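Local coordinates for methylglyoxal reductase (NADPH-dependent) (Candida albicans SC5314, PDB 6KWS), which probably reduces methylglyoxal and related carbonyl compounds with NADPH as hydride donor, at residues Q271-I276 against Q325-T330; I277-K280 against L284-K287. The protein carries 1 engineered substitution. All coordinates share one frame; numbering follows the deposited sequence.

Contact 1. Residues Q271-I276 against Q325-T330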
loop_
_atom_site.group_PDB
_atom_site.type_symbol
_atom_site.label_atom_id
_atom_site.label_comp_id
_atom_site.label_asym_id
_atom_site.label_seq_id
_atom_site.Cartn_x
_atom_site.Cartn_y
_atom_site.Cartn_z
ATOM N N GLN A 271 2.250 11.949 -18.480
ATOM C CA GLN A 271 1.763 11.914 -19.851
ATOM C C GLN A 271 1.077 10.585 -20.154
ATOM O O GLN A 271 0.110 10.544 -20.926
ATOM C CB GLN A 271 2.917 12.179 -20.821
ATOM C CG GLN A 271 2.496 12.209 -22.264
ATOM C CD GLN A 271 1.704 13.458 -22.625
ATOM O OE1 GLN A 271 2.185 14.589 -22.474
ATOM N NE2 GLN A 271 0.483 13.256 -23.115
ATOM N N SER A 272 1.543 9.493 -19.539
ATOM C CA SER A 272 0.864 8.217 -19.714
ATOM C C SER A 272 -0.585 8.329 -19.287
ATOM O O SER A 272 -1.486 7.836 -19.976
ATOM C CB SER A 272 1.562 7.134 -18.901
ATOM O OG SER A 272 2.936 7.095 -19.206
ATOM N N LEU A 273 -0.825 9.001 -18.160
ATOM C CA LEU A 273 -2.174 9.102 -17.617
ATOM C C LEU A 273 -3.038 10.019 -18.465
ATOM O O LEU A 273 -4.183 9.681 -18.786
ATOM C CB LEU A 273 -2.101 9.602 -16.182
ATOM C CG LEU A 273 -1.088 8.863 -15.322
ATOM C CD1 LEU A 273 -1.118 9.428 -13.913
ATOM C CD2 LEU A 273 -1.380 7.360 -15.337
ATOM N N VAL A 274 -2.503 11.195 -18.818
ATOM C CA VAL A 274 -3.178 12.119 -19.733
ATOM C C VAL A 274 -3.650 11.390 -20.987
ATOM O O VAL A 274 -4.837 11.424 -21.334
ATOM C CB VAL A 274 -2.256 13.293 -20.091
ATOM C CG1 VAL A 274 -2.932 14.183 -21.109
ATOM C CG2 VAL A 274 -1.907 14.074 -18.833
ATOM N N ASP A 275 -2.726 10.694 -21.665
ATOM C CA ASP A 275 -3.064 9.976 -22.898
ATOM C C ASP A 275 -4.217 8.996 -22.694
ATOM O O ASP A 275 -5.146 8.943 -23.513
ATOM C CB ASP A 275 -1.840 9.231 -23.439
ATOM C CG ASP A 275 -0.798 10.164 -24.068
ATOM O OD1 ASP A 275 -1.114 11.362 -24.300
ATOM O OD2 ASP A 275 0.341 9.689 -24.334
ATOM N N ILE A 276 -4.167 8.191 -21.623
ATOM C CA ILE A 276 -5.242 7.234 -21.367
ATOM C C ILE A 276 -6.568 7.957 -21.193
ATOM O O ILE A 276 -7.599 7.539 -21.740
ATOM C CB ILE A 276 -4.932 6.363 -20.141
ATOM C CG1 ILE A 276 -3.751 5.426 -20.417
ATOM C CG2 ILE A 276 -6.159 5.570 -19.753
ATOM C CD1 ILE A 276 -3.450 4.449 -19.277
ATOM N N GLN A 325 -6.710 -0.262 -17.702
ATOM C CA GLN A 325 -7.794 -0.694 -16.827
ATOM C C GLN A 325 -7.758 0.066 -15.514
ATOM O O GLN A 325 -8.769 0.620 -15.069
ATOM C CB GLN A 325 -7.713 -2.197 -16.567
ATOM C CG GLN A 325 -7.445 -2.984 -17.805
ATOM C CD GLN A 325 -7.354 -4.461 -17.550
ATOM O OE1 GLN A 325 -6.365 -4.948 -16.991
ATOM N NE2 GLN A 325 -8.383 -5.195 -17.965
ATOM N N SER A 326 -6.582 0.116 -14.893
ATOM C CA SER A 326 -6.454 0.724 -13.581
ATOM C C SER A 326 -6.819 2.200 -13.633
ATOM O O SER A 326 -7.594 2.693 -12.802
ATOM C CB SER A 326 -5.029 0.521 -13.067
ATOM O OG SER A 326 -4.942 0.808 -11.680
ATOM N N VAL A 327 -6.279 2.923 -14.619
ATOM C CA VAL A 327 -6.588 4.346 -14.737
ATOM C C VAL A 327 -8.067 4.548 -15.012
ATOM O O VAL A 327 -8.716 5.401 -14.389
ATOM C CB VAL A 327 -5.720 4.998 -15.825
ATOM C CG1 VAL A 327 -6.220 6.402 -16.120
ATOM C CG2 VAL A 327 -4.295 5.030 -15.373
ATOM N N TYR A 328 -8.623 3.755 -15.936
ATOM C CA TYR A 328 -10.030 3.881 -16.313
ATOM C C TYR A 328 -10.938 3.621 -15.130
ATOM O O TYR A 328 -11.818 4.437 -14.819
ATOM C CB TYR A 328 -10.374 2.908 -17.441
ATOM C CG TYR A 328 -11.815 2.985 -17.874
ATOM C CD1 TYR A 328 -12.229 3.951 -18.782
ATOM C CD2 TYR A 328 -12.766 2.091 -17.383
ATOM C CE1 TYR A 328 -13.540 4.024 -19.192
ATOM C CE2 TYR A 328 -14.081 2.159 -17.789
ATOM C CZ TYR A 328 -14.465 3.132 -18.694
ATOM O OH TYR A 328 -15.772 3.231 -19.126
ATOM N N ASP A 329 -10.741 2.479 -14.458
ATOM C CA ASP A 329 -11.569 2.159 -13.307
ATOM C C ASP A 329 -11.501 3.257 -12.264
ATOM O O ASP A 329 -12.486 3.508 -11.567
ATOM C CB ASP A 329 -11.139 0.835 -12.693
ATOM C CG ASP A 329 -11.425 -0.343 -13.580
ATOM O OD1 ASP A 329 -12.142 -0.189 -14.593
ATOM O OD2 ASP A 329 -10.934 -1.443 -13.252
ATOM N N THR A 330 -10.363 3.939 -12.158
ATOM C CA THR A 330 -10.222 4.986 -11.154
ATOM C C THR A 330 -10.981 6.239 -11.565
ATOM O O THR A 330 -11.736 6.813 -10.768
ATOM C CB THR A 330 -8.741 5.316 -10.944
ATOM O OG1 THR A 330 -8.017 4.119 -10.661
ATOM C CG2 THR A 330 -8.540 6.311 -9.804
#
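Val327 reaches from helix 323-337 toward helix 270-280 and places both its methyls against Leu273 and Ile276. Between the two segments the nearest CA atoms are those of Leu273 and Val327, 7.1 Å apart. From CB outward, the valine meets isoleucine first: Val327 CB lies 4.0 Å from Ile276 CG2. Its torsion then splits the work between the branches, with CG1 anti to the backbone N (chi1 170°) and CG2 anti to the carbonyl carbon. Val327 CG1 ends 3.7 Å from Ile276 CG2. Val327 CG2 has two neighbours, approaching Leu273 CD2 at 3.7 Å and lying 4.0 Å from Ile276 CD1. The isoleucine thus uses two separate tips, whereas the leucine contributes a single methyl. Leu273 also packs on Ile217 and Ile218 of helix 216-222, so it touches both helices.

The pair follows the last strand of the Rossmann-type sheet, consistent with the C-terminal part of an extended short-chain dehydrogenase; the Val327 side chain is about 12 Å from that of NADPH-binding Phe12. Polar groups bind away from this apolar line. Gln271 NE2 donates to Asp275 OD1 at 2.7 Å, from above the carboxylate plane. Thr330 OG1 is 2.6 Å from Ser326 O, while Thr330 N reaches that oxygen from the opposite face of the carbonyl. Ser326 OG and Asp329 turn to Asp239 and Arg241. With no hydrogen bond between the segments, their association rests on dispersion among three aliphatic side chains and on shielding them from water, Leu273 and Val327 being buried and Ile276 partly so.

Contact 2. Residues I277-K280 against L284-K287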
loop_
_atom_site.group_PDB
_atom_site.type_symbol
_atom_site.label_atom_id
_atom_site.label_comp_id
_atom_site.label_asym_id
_atom_site.label_seq_id
_atom_site.Cartn_x
_atom_site.Cartn_y
_atom_site.Cartn_z
ATOM N N ILE A 277 -6.563 9.054 -20.432
ATOM C CA ILE A 277 -7.804 9.759 -20.137
ATOM C C ILE A 277 -8.353 10.407 -21.404
ATOM O O ILE A 277 -9.539 10.258 -21.732
ATOM C CB ILE A 277 -7.577 10.780 -19.003
ATOM C CG1 ILE A 277 -7.165 10.042 -17.718
ATOM C CG2 ILE A 277 -8.828 11.652 -18.757
ATOM C CD1 ILE A 277 -6.821 10.965 -16.549
ATOM N N ASN A 278 -7.484 11.097 -22.159
ATOM C CA ASN A 278 -7.931 11.738 -23.393
ATOM C C ASN A 278 -8.495 10.723 -24.389
ATOM O O ASN A 278 -9.415 11.057 -25.147
ATOM C CB ASN A 278 -6.800 12.560 -24.009
ATOM C CG ASN A 278 -6.758 13.983 -23.469
ATOM O OD1 ASN A 278 -7.787 14.651 -23.419
ATOM N ND2 ASN A 278 -5.575 14.464 -23.091
ATOM N N ASP A 279 -8.021 9.468 -24.356
ATOM C CA ASP A 279 -8.513 8.463 -25.295
ATOM C C ASP A 279 -9.699 7.632 -24.784
ATOM O O ASP A 279 -10.372 6.979 -25.589
ATOM C CB ASP A 279 -7.366 7.535 -25.716
ATOM C CG ASP A 279 -6.578 8.091 -26.937
ATOM O OD1 ASP A 279 -7.158 8.103 -28.061
ATOM O OD2 ASP A 279 -5.395 8.536 -26.770
ATOM N N LYS A 280 -10.027 7.659 -23.499
ATOM C CA LYS A 280 -11.140 6.844 -23.034
ATOM C C LYS A 280 -12.322 7.655 -22.517
ATOM O O LYS A 280 -13.384 7.080 -22.255
ATOM C CB LYS A 280 -10.672 5.870 -21.943
ATOM C CG LYS A 280 -9.498 5.004 -22.354
ATOM C CD LYS A 280 -9.912 3.917 -23.298
ATOM C CE LYS A 280 -8.750 3.515 -24.195
ATOM N NZ LYS A 280 -8.950 2.168 -24.790
ATOM N N LEU A 284 -14.203 14.283 -21.354
ATOM C CA LEU A 284 -13.128 15.122 -20.825
ATOM C C LEU A 284 -12.139 15.554 -21.899
ATOM O O LEU A 284 -11.383 16.511 -21.688
ATOM C CB LEU A 284 -12.372 14.401 -19.701
ATOM C CG LEU A 284 -13.244 13.886 -18.565
ATOM C CD1 LEU A 284 -12.651 12.656 -17.858
ATOM C CD2 LEU A 284 -13.520 15.006 -17.564
ATOM N N LYS A 285 -12.117 14.878 -23.043
ATOM C CA LYS A 285 -11.201 15.263 -24.104
ATOM C C LYS A 285 -11.537 16.671 -24.563
ATOM O O LYS A 285 -12.653 16.936 -25.015
ATOM C CB LYS A 285 -11.266 14.284 -25.278
ATOM C CG LYS A 285 -10.181 14.556 -26.299
ATOM C CD LYS A 285 -10.275 13.643 -27.517
ATOM C CE LYS A 285 -8.918 13.578 -28.229
ATOM N NZ LYS A 285 -8.604 12.213 -28.760
ATOM N N GLY A 286 -10.578 17.576 -24.428
ATOM C CA GLY A 286 -10.779 18.974 -24.709
ATOM C C GLY A 286 -10.827 19.846 -23.475
ATOM O O GLY A 286 -10.573 21.055 -23.578
ATOM N N LYS A 287 -11.143 19.276 -22.310
ATOM C CA LYS A 287 -11.167 20.031 -21.061
ATOM C C LYS A 287 -9.891 19.868 -20.243
ATOM O O LYS A 287 -9.685 20.620 -19.287
ATOM C CB LYS A 287 -12.379 19.619 -20.209
ATOM C CG LYS A 287 -13.669 19.473 -21.017
ATOM C CD LYS A 287 -14.918 19.339 -20.128
ATOM C CE LYS A 287 -16.206 19.237 -20.961
ATOM N NZ LYS A 287 -17.385 18.847 -20.116
#
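Lys285 lays its aliphatic chain across the Asn278 side chain at about a right angle, beside the end of helix 270-280. The lysine's first torsion (chi1 -172°) swings CG out on the far side from its N, and the chain runs nearly extended until it bends at the last torsion. This course carries its methylenes past the main-chain carbonyl of Asn278, bringing Lys285 CD to 3.6 Å from Asn278 O. The asparagine's own OD1 faces the root of the lysine, 3.5 Å from Lys285 CA and 3.7 Å from Lys285 CG. These are packing approaches, and the side-chain ND2 of Asn278 donates instead to Pro289 O, farther along the loop.

Residues 284-287 form a type II beta turn, closed by a 2.8 Å bond from Lys287 N to Leu284 O. Lys285 and Gly286 hold its two central positions, and the positive phi of Gly286 (108°) puts it where a CB would be pressed against the preceding carbonyl oxygen. Leu284, at the start of the turn, points toward the helix. It sets CD1 4.1 Å from Ile277 CG2. Leu222 of helix 216-222 touches both of these side chains. On the solvent-exposed side, Lys285 NZ stays 4.4 Å from Asp279 OD1, beyond salt-bridge range, where any attraction between the opposite charges would probably be modest.

In the fold
Helix 270-280 belongs to both contacts: its first part packs on helix 323-337 in contact 1, and its last residues face the following turn in contact 2. The centres are 10 Å apart on the same side of the chain's centre. Along the sequence, both segments of contact 2 fall between those of contact 1, a local pairing within a closure of 48 intervening residues. Direct packing joins them, with Val327 CG1 4.1 Å from Ile277 CG1. Contact 1 lies nearer the cofactor region, Val327 being about 12 Å from Val197 between side chains; the shared helix thus connects a surface turn to that helix pair, though neither contact includes a known NADPH-binding residue.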